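Long-range contacts in esterase D (Cellvibrio japonicus, PDB 2W46), which is represented here by its family 35 carbohydrate-binding module, which binds glucuronate and calcium, while the whole enzyme probably helps to degrade arabinoxylan in plant cell walls: residues A[33-38]-A[125-130]; A[45-50]-A[112-117]; A[12-17]-A[138-143]; A[57-62]-A[103-108]. All coordinates share one frame; numbering follows the deposited sequence.

Interaction 1: residues A[33-38]-A[125-130]; sequences SGFANT and LPNIDS. With CA (calcium ion), chain C; NA (sodium ion), chain D.
Gly34 and Asp129 meet at a calcium ion: Gly34 O binds the metal at 2.5 Å, and Asp129 grips it twice, with its backbone O at 2.4 Å and with OD1 at 2.5 Å. Gln10, Glu11 and Thr31 are its other direct protein ligands. CG of Asp129 stands anti to its own N (chi1 -180°), which swings the carboxylate round to the side of its carbonyl and makes this double grip possible. At the other end a sodium ion takes Asn37 OD1 (2.2 Å), Thr38 O and four waters. One of these waters accepts weakly from Thr38 N and Asn127 ND2 and donates to Leu125 O. The side chains of Asn37 and Asn127 run side by side, their amide planes 61° apart. CB, CG and OD1 of Asn127 lie obliquely against the Phe35 ring, the ring and amide planes 21° apart, with CE1 3.6 Å from Asn127 OD1. Thr38 OG1 takes the N-H of Leu125 at 2.9 Å, and Thr38 CG2 rests on Leu125 CD1.

Between the two metals runs a short antiparallel bridge at the sugar-binding end of the beta-sandwich fold of this module: Ala36 N bonds to Ile128 O and Ile128 N to Ala36 O, each at 2.8 Å. Asn37 and Asn127, with Arg72, bind alpha-D-glucuronate in another structure of this protein; no sugar is bound here. Asn37 and Thr38 can hold calcium where sodium sits here.

In the second shell, Arg63 forms a salt bridge with Asp129 OD2. Asp24 accepts from Asn37 ND2, which probably helps to fix the turn of that amide, with OD1 toward the sodium. Arg72 NH1 donates to Leu125 O.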
# COMPACT_ATOMS: atom_id res chain seq x y z
N SER A 33 7.46 2.55 12.25
CA SER A 33 6.84 3.03 13.49
C SER A 33 5.36 2.62 13.62
O SER A 33 4.73 2.84 14.66
CB SER A 33 6.96 4.55 13.60
OG SER A 33 6.43 5.21 12.44
N GLY A 34 4.78 2.03 12.58
CA GLY A 34 3.36 1.67 12.67
C GLY A 34 2.80 0.94 11.47
O GLY A 34 3.51 0.18 10.80
N PHE A 35 1.51 1.13 11.25
CA PHE A 35 0.82 0.62 10.07
C PHE A 35 -0.36 1.54 9.82
O PHE A 35 -0.85 2.22 10.76
CB PHE A 35 0.35 -0.84 10.28
CG PHE A 35 -0.41 -1.08 11.60
CD1 PHE A 35 -1.80 -0.83 11.71
CD2 PHE A 35 0.25 -1.58 12.72
CE1 PHE A 35 -2.48 -1.07 12.95
CE2 PHE A 35 -0.41 -1.81 13.90
CZ PHE A 35 -1.77 -1.55 14.02
N ALA A 36 -0.84 1.57 8.59
CA ALA A 36 -2.04 2.36 8.28
C ALA A 36 -3.28 1.53 8.56
O ALA A 36 -3.39 0.38 8.12
CB ALA A 36 -2.00 2.79 6.82
N ASN A 37 -4.22 2.15 9.28
CA ASN A 37 -5.51 1.59 9.64
C ASN A 37 -6.58 2.47 9.00
O ASN A 37 -6.85 3.55 9.49
CB ASN A 37 -5.65 1.60 11.18
CG ASN A 37 -7.00 1.10 11.66
OD1 ASN A 37 -7.83 0.68 10.87
ND2 ASN A 37 -7.22 1.14 12.97
N THR A 38 -7.17 2.04 7.89
CA THR A 38 -8.16 2.86 7.20
C THR A 38 -9.48 2.99 7.97
O THR A 38 -9.85 2.09 8.75
CB THR A 38 -8.49 2.30 5.79
OG1 THR A 38 -8.90 0.95 5.90
CG2 THR A 38 -7.27 2.37 4.86
N LEU A 125 -9.64 -1.28 4.18
CA LEU A 125 -8.54 -2.14 3.82
C LEU A 125 -8.15 -2.98 5.04
O LEU A 125 -8.54 -2.67 6.17
CB LEU A 125 -7.31 -1.31 3.36
CG LEU A 125 -7.39 -0.56 2.02
CD1 LEU A 125 -6.16 0.37 1.83
CD2 LEU A 125 -7.46 -1.60 0.90
N PRO A 126 -7.32 -4.00 4.82
CA PRO A 126 -6.66 -4.60 5.99
C PRO A 126 -5.69 -3.52 6.52
O PRO A 126 -5.52 -2.48 5.88
CB PRO A 126 -5.87 -5.74 5.38
CG PRO A 126 -5.65 -5.34 3.94
CD PRO A 126 -6.86 -4.56 3.54
N ASN A 127 -5.06 -3.74 7.66
CA ASN A 127 -4.00 -2.84 8.13
C ASN A 127 -2.78 -2.96 7.23
O ASN A 127 -2.34 -4.08 6.90
CB ASN A 127 -3.63 -3.18 9.58
CG ASN A 127 -4.80 -2.91 10.56
OD1 ASN A 127 -4.83 -3.44 11.70
ND2 ASN A 127 -5.75 -2.05 10.15
N ILE A 128 -2.22 -1.83 6.83
CA ILE A 128 -1.17 -1.86 5.80
C ILE A 128 0.15 -1.44 6.43
O ILE A 128 0.31 -0.30 6.87
CB ILE A 128 -1.49 -0.92 4.59
CG1 ILE A 128 -2.86 -1.22 3.92
CG2 ILE A 128 -0.35 -0.93 3.62
CD1 ILE A 128 -3.03 -2.61 3.39
N ASP A 129 1.09 -2.38 6.51
CA ASP A 129 2.39 -2.13 7.16
C ASP A 129 3.35 -1.32 6.27
O ASP A 129 4.00 -0.36 6.72
CB ASP A 129 3.05 -3.47 7.52
CG ASP A 129 4.42 -3.30 8.21
OD1 ASP A 129 4.60 -2.34 9.01
OD2 ASP A 129 5.29 -4.15 8.01
N SER A 130 3.48 -1.72 5.01
CA SER A 130 4.52 -1.14 4.14
C SER A 130 4.24 -1.45 2.66
O SER A 130 3.43 -2.37 2.34
CB SER A 130 5.88 -1.71 4.54
OG SER A 130 5.92 -3.14 4.41
CA CA C . 5.06 0.10 8.85
NA NA D . -9.36 -0.25 9.53
O HOH W 1 -7.30 -0.97 8.23
O HOH W 2 -10.58 -0.78 7.60
O HOH W 3 -8.59 -2.48 10.53
O HOH W 4 -10.99 -0.53 11.07

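Interaction 2: residues A[45-50]-A[112-117]; sequences AVVWAI and NNIVQL
Trp48 and Val115 form the middle of a regular antiparallel pairing of neighbouring strands, 45-52 and 111-119, in one sheet of the module's beta-sandwich. Val46 with Leu117, Trp48 with Val115 and Ile50 with Asn113 are hydrogen-bonded pairs. Their side chains share one face; that of Val47, Ala49, Ile114 and Gln116 is the other.

The first face is the buried one. With CG anti to the carbonyl carbon (chi1 -58°), the indole of Trp48 leans over the partner strand, edge first: CE3 comes 3.4 Å from Val115 O, and CZ3 touches Leu117 CB at 3.8 Å. Val46 CG1 lies over one face of the ring, 3.5 Å above it and offset toward its rim. Further along, Ile50 CD1 crosses to Val115 CG2. Ile128 and Leu131 of the facing sheet pack against Trp48, so the indole bridges the two layers.

On the opposite face the packing is uneven. Val47 CG1 meets Ile114 CG2 at 3.5 Å, whereas Val47 CG2 only runs alongside the extended Gln116, 3.9 Å from its CG. Ile114, Gln116 and Asn112 are all partly exposed, and Asn112 OD1 accepts a hydrogen bond from Asn142 N. At the Ile50-Asn113 end of the strand pair the bond from Asn113 N to Ile50 O is weak, bent to 127°. The squeeze is tightest where Ile114 CD1 presses on Ala49 CB, at 3.4 Å.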
# COMPACT_ATOMS: atom_id res chain seq x y z
N ALA A 45 -8.31 5.06 1.60
CA ALA A 45 -7.07 4.77 0.90
C ALA A 45 -5.82 4.93 1.75
O ALA A 45 -5.82 5.57 2.83
CB ALA A 45 -6.96 5.63 -0.40
N VAL A 46 -4.75 4.29 1.27
CA VAL A 46 -3.38 4.59 1.67
C VAL A 46 -2.71 5.00 0.36
O VAL A 46 -2.96 4.38 -0.69
CB VAL A 46 -2.70 3.36 2.24
CG1 VAL A 46 -1.29 3.70 2.70
CG2 VAL A 46 -3.52 2.82 3.45
N VAL A 47 -1.91 6.07 0.39
CA VAL A 47 -1.38 6.67 -0.85
C VAL A 47 0.12 6.92 -0.67
O VAL A 47 0.55 7.41 0.35
CB VAL A 47 -2.11 8.04 -1.17
CG1 VAL A 47 -1.57 8.69 -2.45
CG2 VAL A 47 -3.61 7.81 -1.24
N TRP A 48 0.90 6.54 -1.68
CA TRP A 48 2.33 6.74 -1.64
C TRP A 48 2.72 7.43 -2.94
O TRP A 48 1.91 7.52 -3.89
CB TRP A 48 3.04 5.40 -1.65
CG TRP A 48 2.70 4.42 -0.53
CD1 TRP A 48 3.37 4.28 0.63
CD2 TRP A 48 1.70 3.39 -0.56
NE1 TRP A 48 2.83 3.22 1.37
CE2 TRP A 48 1.79 2.68 0.65
CE3 TRP A 48 0.71 3.02 -1.49
CZ2 TRP A 48 0.97 1.60 0.94
CZ3 TRP A 48 -0.11 1.94 -1.19
CH2 TRP A 48 0.01 1.25 0.00
N ALA A 49 3.98 7.87 -3.01
CA ALA A 49 4.48 8.46 -4.24
C ALA A 49 5.86 7.91 -4.49
O ALA A 49 6.70 7.85 -3.59
CB ALA A 49 4.51 9.97 -4.19
N ILE A 50 6.09 7.54 -5.74
CA ILE A 50 7.35 6.95 -6.18
C ILE A 50 7.84 7.69 -7.45
O ILE A 50 7.07 7.89 -8.41
CB ILE A 50 7.10 5.46 -6.52
CG1 ILE A 50 6.65 4.67 -5.29
CG2 ILE A 50 8.35 4.80 -7.12
CD1 ILE A 50 5.70 3.55 -5.70
N ASN A 112 7.03 10.97 -11.66
CA ASN A 112 6.14 10.75 -10.46
C ASN A 112 5.00 9.78 -10.68
O ASN A 112 4.34 9.77 -11.74
CB ASN A 112 5.61 12.09 -9.93
CG ASN A 112 5.51 12.11 -8.44
OD1 ASN A 112 6.49 11.87 -7.72
ND2 ASN A 112 4.34 12.45 -7.96
N ASN A 113 4.79 8.92 -9.69
CA ASN A 113 3.75 7.89 -9.76
C ASN A 113 3.06 7.92 -8.41
O ASN A 113 3.66 7.49 -7.42
CB ASN A 113 4.34 6.48 -9.94
CG ASN A 113 4.91 6.25 -11.33
OD1 ASN A 113 4.24 5.68 -12.21
ND2 ASN A 113 6.17 6.66 -11.53
N ILE A 114 1.89 8.53 -8.35
CA ILE A 114 1.08 8.47 -7.12
C ILE A 114 0.32 7.13 -7.13
O ILE A 114 -0.47 6.84 -8.08
CB ILE A 114 0.08 9.66 -7.02
CG1 ILE A 114 0.82 11.02 -7.08
CG2 ILE A 114 -0.81 9.54 -5.76
CD1 ILE A 114 1.86 11.13 -6.02
N VAL A 115 0.60 6.30 -6.12
CA VAL A 115 0.02 4.97 -6.01
C VAL A 115 -1.03 5.00 -4.88
O VAL A 115 -0.67 5.21 -3.72
CB VAL A 115 1.12 3.90 -5.71
CG1 VAL A 115 0.52 2.52 -5.47
CG2 VAL A 115 2.20 3.87 -6.86
N GLN A 116 -2.30 4.78 -5.22
CA GLN A 116 -3.38 4.73 -4.22
C GLN A 116 -3.86 3.31 -4.09
O GLN A 116 -4.22 2.69 -5.08
CB GLN A 116 -4.56 5.59 -4.69
CG GLN A 116 -4.14 7.02 -5.07
CD GLN A 116 -5.25 8.06 -4.85
OE1 GLN A 116 -6.44 7.71 -4.66
NE2 GLN A 116 -4.87 9.38 -4.88
N LEU A 117 -3.84 2.79 -2.87
CA LEU A 117 -4.51 1.52 -2.59
C LEU A 117 -5.80 1.87 -1.82
O LEU A 117 -5.71 2.44 -0.73
CB LEU A 117 -3.61 0.59 -1.76
CG LEU A 117 -4.27 -0.76 -1.39
CD1 LEU A 117 -4.37 -1.66 -2.65
CD2 LEU A 117 -3.46 -1.48 -0.32

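Interaction 3: residues A[12-17]-A[138-143]; sequences AQAGFC and VRAGNC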
# COMPACT_ATOMS: atom_id res chain seq x y z
N ALA A 12 5.18 7.64 7.93
CA ALA A 12 6.06 8.61 8.56
C ALA A 12 7.44 8.72 7.94
O ALA A 12 8.39 9.14 8.62
CB ALA A 12 6.16 8.36 10.08
N GLN A 13 7.57 8.33 6.67
CA GLN A 13 8.83 8.47 5.96
C GLN A 13 8.54 9.02 4.55
O GLN A 13 7.41 8.97 4.08
CB GLN A 13 9.62 7.15 5.92
CG GLN A 13 9.99 6.51 7.31
CD GLN A 13 11.11 7.25 8.15
OE1 GLN A 13 11.89 8.06 7.61
NE2 GLN A 13 11.18 6.95 9.46
N ALA A 14 9.56 9.56 3.88
CA ALA A 14 9.39 10.16 2.59
C ALA A 14 8.71 9.19 1.63
O ALA A 14 9.06 8.01 1.59
CB ALA A 14 10.75 10.59 2.02
N GLY A 15 7.71 9.68 0.92
CA GLY A 15 7.00 8.88 -0.08
C GLY A 15 5.70 8.32 0.45
O GLY A 15 4.94 7.71 -0.29
N PHE A 16 5.46 8.49 1.74
CA PHE A 16 4.16 8.10 2.29
C PHE A 16 3.29 9.35 2.28
O PHE A 16 3.65 10.36 2.90
CB PHE A 16 4.28 7.53 3.71
CG PHE A 16 2.96 7.00 4.26
CD1 PHE A 16 2.63 5.64 4.17
CD2 PHE A 16 2.05 7.86 4.86
CE1 PHE A 16 1.40 5.14 4.69
CE2 PHE A 16 0.80 7.38 5.36
CZ PHE A 16 0.50 6.01 5.27
N CYS A 17 2.15 9.31 1.57
CA CYS A 17 1.36 10.54 1.37
C CYS A 17 0.13 10.73 2.22
O CYS A 17 -0.22 11.88 2.55
CB CYS A 17 0.97 10.67 -0.13
SG CYS A 17 2.48 10.82 -1.17
N VAL A 138 14.14 3.53 -8.31
CA VAL A 138 12.94 4.14 -7.76
C VAL A 138 13.28 4.74 -6.40
O VAL A 138 14.03 4.14 -5.61
CB VAL A 138 11.77 3.13 -7.61
CG1 VAL A 138 11.16 2.81 -9.00
CG2 VAL A 138 12.23 1.85 -6.88
N ARG A 139 12.74 5.93 -6.15
CA ARG A 139 12.97 6.65 -4.92
C ARG A 139 11.64 7.26 -4.50
O ARG A 139 10.68 7.26 -5.29
CB ARG A 139 13.97 7.79 -5.17
CG ARG A 139 15.32 7.38 -5.69
CD ARG A 139 16.15 8.63 -5.91
NE ARG A 139 17.43 8.40 -6.60
CZ ARG A 139 17.62 8.50 -7.93
NH1 ARG A 139 16.61 8.78 -8.74
NH2 ARG A 139 18.82 8.29 -8.43
N ALA A 140 11.57 7.79 -3.27
CA ALA A 140 10.39 8.56 -2.86
C ALA A 140 10.04 9.65 -3.86
O ALA A 140 10.91 10.44 -4.27
CB ALA A 140 10.57 9.19 -1.44
N GLY A 141 8.75 9.70 -4.24
CA GLY A 141 8.24 10.75 -5.12
C GLY A 141 7.69 11.97 -4.39
O GLY A 141 7.98 12.20 -3.22
N ASN A 142 6.89 12.75 -5.13
CA ASN A 142 6.27 13.97 -4.66
C ASN A 142 4.81 13.71 -4.40
O ASN A 142 4.08 13.30 -5.30
CB ASN A 142 6.38 15.09 -5.70
CG ASN A 142 7.79 15.27 -6.20
OD1 ASN A 142 8.76 15.09 -5.45
ND2 ASN A 142 7.92 15.64 -7.47
N CYS A 143 4.38 13.92 -3.16
CA CYS A 143 2.99 13.76 -2.85
C CYS A 143 2.22 14.85 -3.53
O CYS A 143 2.71 15.99 -3.67
CB CYS A 143 2.74 13.85 -1.34
SG CYS A 143 3.47 12.51 -0.50
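Ala140 sets its methyl on one face of the flat peptide group that joins Ala14 to Gly15: Ala140 CB is 3.6 Å from both Ala14 C and Ala14 O, and 3.7 Å from Gly15 N. Beside that peptide, Ala14 CB touches the same methyl at 3.7 Å. Phe16, which carries the other flat group, sends its CB away from segment 138-143, and its ring meets Trp48 with the two ring planes about perpendicular.

The contact brings the N- and C-terminal parts of the beta-sandwich together. Strands 16-19 and 138-140 both pair with strand 45-52, and a disulfide joins Cys17, in strand 16-19, to Cys143, just after strand 138-140. The peptide faced by Ala140 belongs to a type II turn from Gln13 to Phe16, closed by the bond from Phe16 N to Gln13 O. Gly15 takes the third position of the turn, with the positive phi (99°) usual for glycine there, and sits close against Ala140.

Beyond this small apolar patch the two backbones are held through Ala49, which forms backbone bonds with both Gly15 and Gly141. The segments themselves are joined covalently by Cys17 and Cys143, at a partly solvent-exposed surface. In both cysteines SG lies anti to the carbonyl carbon, beside the residue's own backbone N. The bridge has a left-handed twist, chi3 -85°, and Cys17 SG stands 2.1 Å from Cys143 SG.

Interaction 4: residues A[57-62]-A[103-108]; sequences RRTLTI and TIDVDL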
# COMPACT_ATOMS: atom_id res chain seq x y z
N ARG A 57 8.24 -2.12 -15.93
CA ARG A 57 7.46 -2.95 -14.97
C ARG A 57 8.12 -2.96 -13.61
O ARG A 57 9.33 -3.11 -13.51
CB ARG A 57 7.33 -4.41 -15.45
CG ARG A 57 6.59 -4.61 -16.76
CD ARG A 57 5.10 -4.44 -16.60
NE ARG A 57 4.41 -5.59 -16.03
CZ ARG A 57 3.10 -5.61 -15.87
NH1 ARG A 57 2.41 -4.54 -16.19
NH2 ARG A 57 2.48 -6.67 -15.37
N ARG A 58 7.31 -2.84 -12.56
CA ARG A 58 7.77 -2.99 -11.18
C ARG A 58 6.95 -4.07 -10.48
O ARG A 58 5.78 -4.29 -10.85
CB ARG A 58 7.61 -1.67 -10.42
CG ARG A 58 8.85 -0.79 -10.45
CD ARG A 58 9.02 -0.11 -11.82
NE ARG A 58 10.22 0.73 -11.81
CZ ARG A 58 10.53 1.58 -12.80
NH1 ARG A 58 9.68 1.73 -13.83
NH2 ARG A 58 11.67 2.28 -12.74
N THR A 59 7.53 -4.71 -9.47
CA THR A 59 6.80 -5.60 -8.59
C THR A 59 6.54 -4.87 -7.28
O THR A 59 7.50 -4.40 -6.63
CB THR A 59 7.54 -6.95 -8.36
OG1 THR A 59 7.78 -7.60 -9.64
CG2 THR A 59 6.68 -7.90 -7.41
N LEU A 60 5.28 -4.75 -6.92
CA LEU A 60 4.89 -4.11 -5.67
C LEU A 60 4.56 -5.20 -4.67
O LEU A 60 3.85 -6.16 -4.99
CB LEU A 60 3.67 -3.19 -5.84
CG LEU A 60 3.67 -2.09 -6.90
CD1 LEU A 60 2.43 -1.15 -6.74
CD2 LEU A 60 5.00 -1.32 -6.89
N THR A 61 5.07 -5.05 -3.45
CA THR A 61 4.74 -5.98 -2.39
C THR A 61 4.12 -5.20 -1.22
O THR A 61 4.74 -4.25 -0.67
CB THR A 61 5.99 -6.68 -1.88
OG1 THR A 61 6.65 -7.32 -2.97
CG2 THR A 61 5.64 -7.75 -0.81
N ILE A 62 2.91 -5.61 -0.84
CA ILE A 62 2.17 -4.91 0.20
C ILE A 62 2.13 -5.85 1.40
O ILE A 62 1.56 -6.93 1.30
CB ILE A 62 0.70 -4.60 -0.23
CG1 ILE A 62 0.68 -3.62 -1.42
CG2 ILE A 62 -0.12 -4.01 0.97
CD1 ILE A 62 -0.56 -3.82 -2.30
N THR A 103 1.32 -9.44 -3.65
CA THR A 103 2.25 -8.96 -4.66
C THR A 103 1.52 -8.70 -5.97
O THR A 103 0.53 -9.39 -6.29
CB THR A 103 3.36 -9.95 -4.89
OG1 THR A 103 4.32 -9.35 -5.78
CG2 THR A 103 2.85 -11.20 -5.52
N ILE A 104 1.99 -7.70 -6.72
CA ILE A 104 1.30 -7.30 -7.94
C ILE A 104 2.33 -6.61 -8.83
O ILE A 104 3.06 -5.74 -8.36
CB ILE A 104 0.12 -6.34 -7.63
CG1 ILE A 104 -0.61 -5.90 -8.90
CG2 ILE A 104 0.59 -5.14 -6.85
CD1 ILE A 104 -1.93 -6.46 -9.06
N ASP A 105 2.39 -7.01 -10.10
CA ASP A 105 3.26 -6.29 -11.04
C ASP A 105 2.44 -5.19 -11.68
O ASP A 105 1.26 -5.39 -11.99
CB ASP A 105 3.78 -7.21 -12.12
CG ASP A 105 4.72 -8.25 -11.60
OD1 ASP A 105 5.14 -8.21 -10.43
OD2 ASP A 105 5.03 -9.15 -12.40
N VAL A 106 3.08 -4.03 -11.88
CA VAL A 106 2.45 -2.86 -12.42
C VAL A 106 3.44 -2.22 -13.39
O VAL A 106 4.64 -2.51 -13.35
CB VAL A 106 2.11 -1.84 -11.31
CG1 VAL A 106 1.13 -2.45 -10.24
CG2 VAL A 106 3.39 -1.28 -10.63
N ASP A 107 2.95 -1.32 -14.22
CA ASP A 107 3.87 -0.43 -14.97
C ASP A 107 3.94 0.89 -14.24
O ASP A 107 2.90 1.43 -13.87
CB ASP A 107 3.35 -0.22 -16.38
CG ASP A 107 3.64 -1.40 -17.27
OD1 ASP A 107 4.82 -1.57 -17.70
OD2 ASP A 107 2.71 -2.15 -17.54
N LEU A 108 5.15 1.38 -14.02
CA LEU A 108 5.34 2.76 -13.59
C LEU A 108 5.83 3.59 -14.77
O LEU A 108 6.56 3.11 -15.65
CB LEU A 108 6.35 2.86 -12.43
CG LEU A 108 6.00 2.11 -11.12
CD1 LEU A 108 7.07 2.45 -10.07
CD2 LEU A 108 4.61 2.49 -10.62
O HOH W 5 2.56 -9.56 -14.61
O HOH W 6 5.85 -7.89 -15.26
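Arg57 folds back over strand 103-108, bent at both chi2 (-75°) and chi3, so that its guanidinium lies flat across the backbone of Asp105 and Val106, with Val106 N under its centre. In this pose NH1 points at Asp107 and forms a salt bridge of 2.8 Å to its OD2. The carboxylate lies close to the guanidinium plane, but its own plane is turned 55° from it, so NH1 approaches OD2 from above the carboxylate rather than in its plane. Asp105 stands at a right angle to the guanidinium and is joined to it through water: one water accepts from Arg57 NE and donates to Asp105 OD2, and another accepts from Arg57 NH2. Asp105 OD1 in turn takes the hydroxyl proton of Thr59 OG1 at 2.8 Å, the two side chains pointing the same way.

These polar groups line the outer face of an antiparallel strand pair at the edge of the beta-sandwich's four-stranded sheet. The backbone bonds are regular, such as Arg58 N to Val106 O and Leu60 N to Ile104 O, each 2.8 Å.

On the inner face the side chains cross. Leu60 lies at a right angle to Val106, with CG 3.8 Å from Val106 CG2, and sets CB against Ile104 CG2. Arg58 crosses Leu108 in the same fashion, its CD 3.7 Å from Leu108 CD1. Its buried guanidinium is held by backbone carbonyls: NE donates to Gly135 O, and NH1 to Ser54 O and Gly56 O. Leu76 and Ile78 of strand 74-78 face this layer from the other sheet.

In the fold
Followed from the N terminus, the chain opens interaction 3 at 12-17, interaction 1 at 33-38, interaction 2 at 45-50 and interaction 4 at 57-62, then closes them in reverse order at 103-108, 112-117, 125-130 and 138-143. The four loops therefore sit one within another, and none cross. Interaction 4 joins two strands of one sheet and interaction 2 two of the other; they meet where Ile50 touches Leu108. Interaction 1 ties 35-38 to the sheet of interaction 4, and its Ile128 packs on Trp48 of interaction 2. Interaction 3 joins the early and late parts of the chain by a disulfide; both lie beside strand 45-52, with Asn142 reaching Asn112.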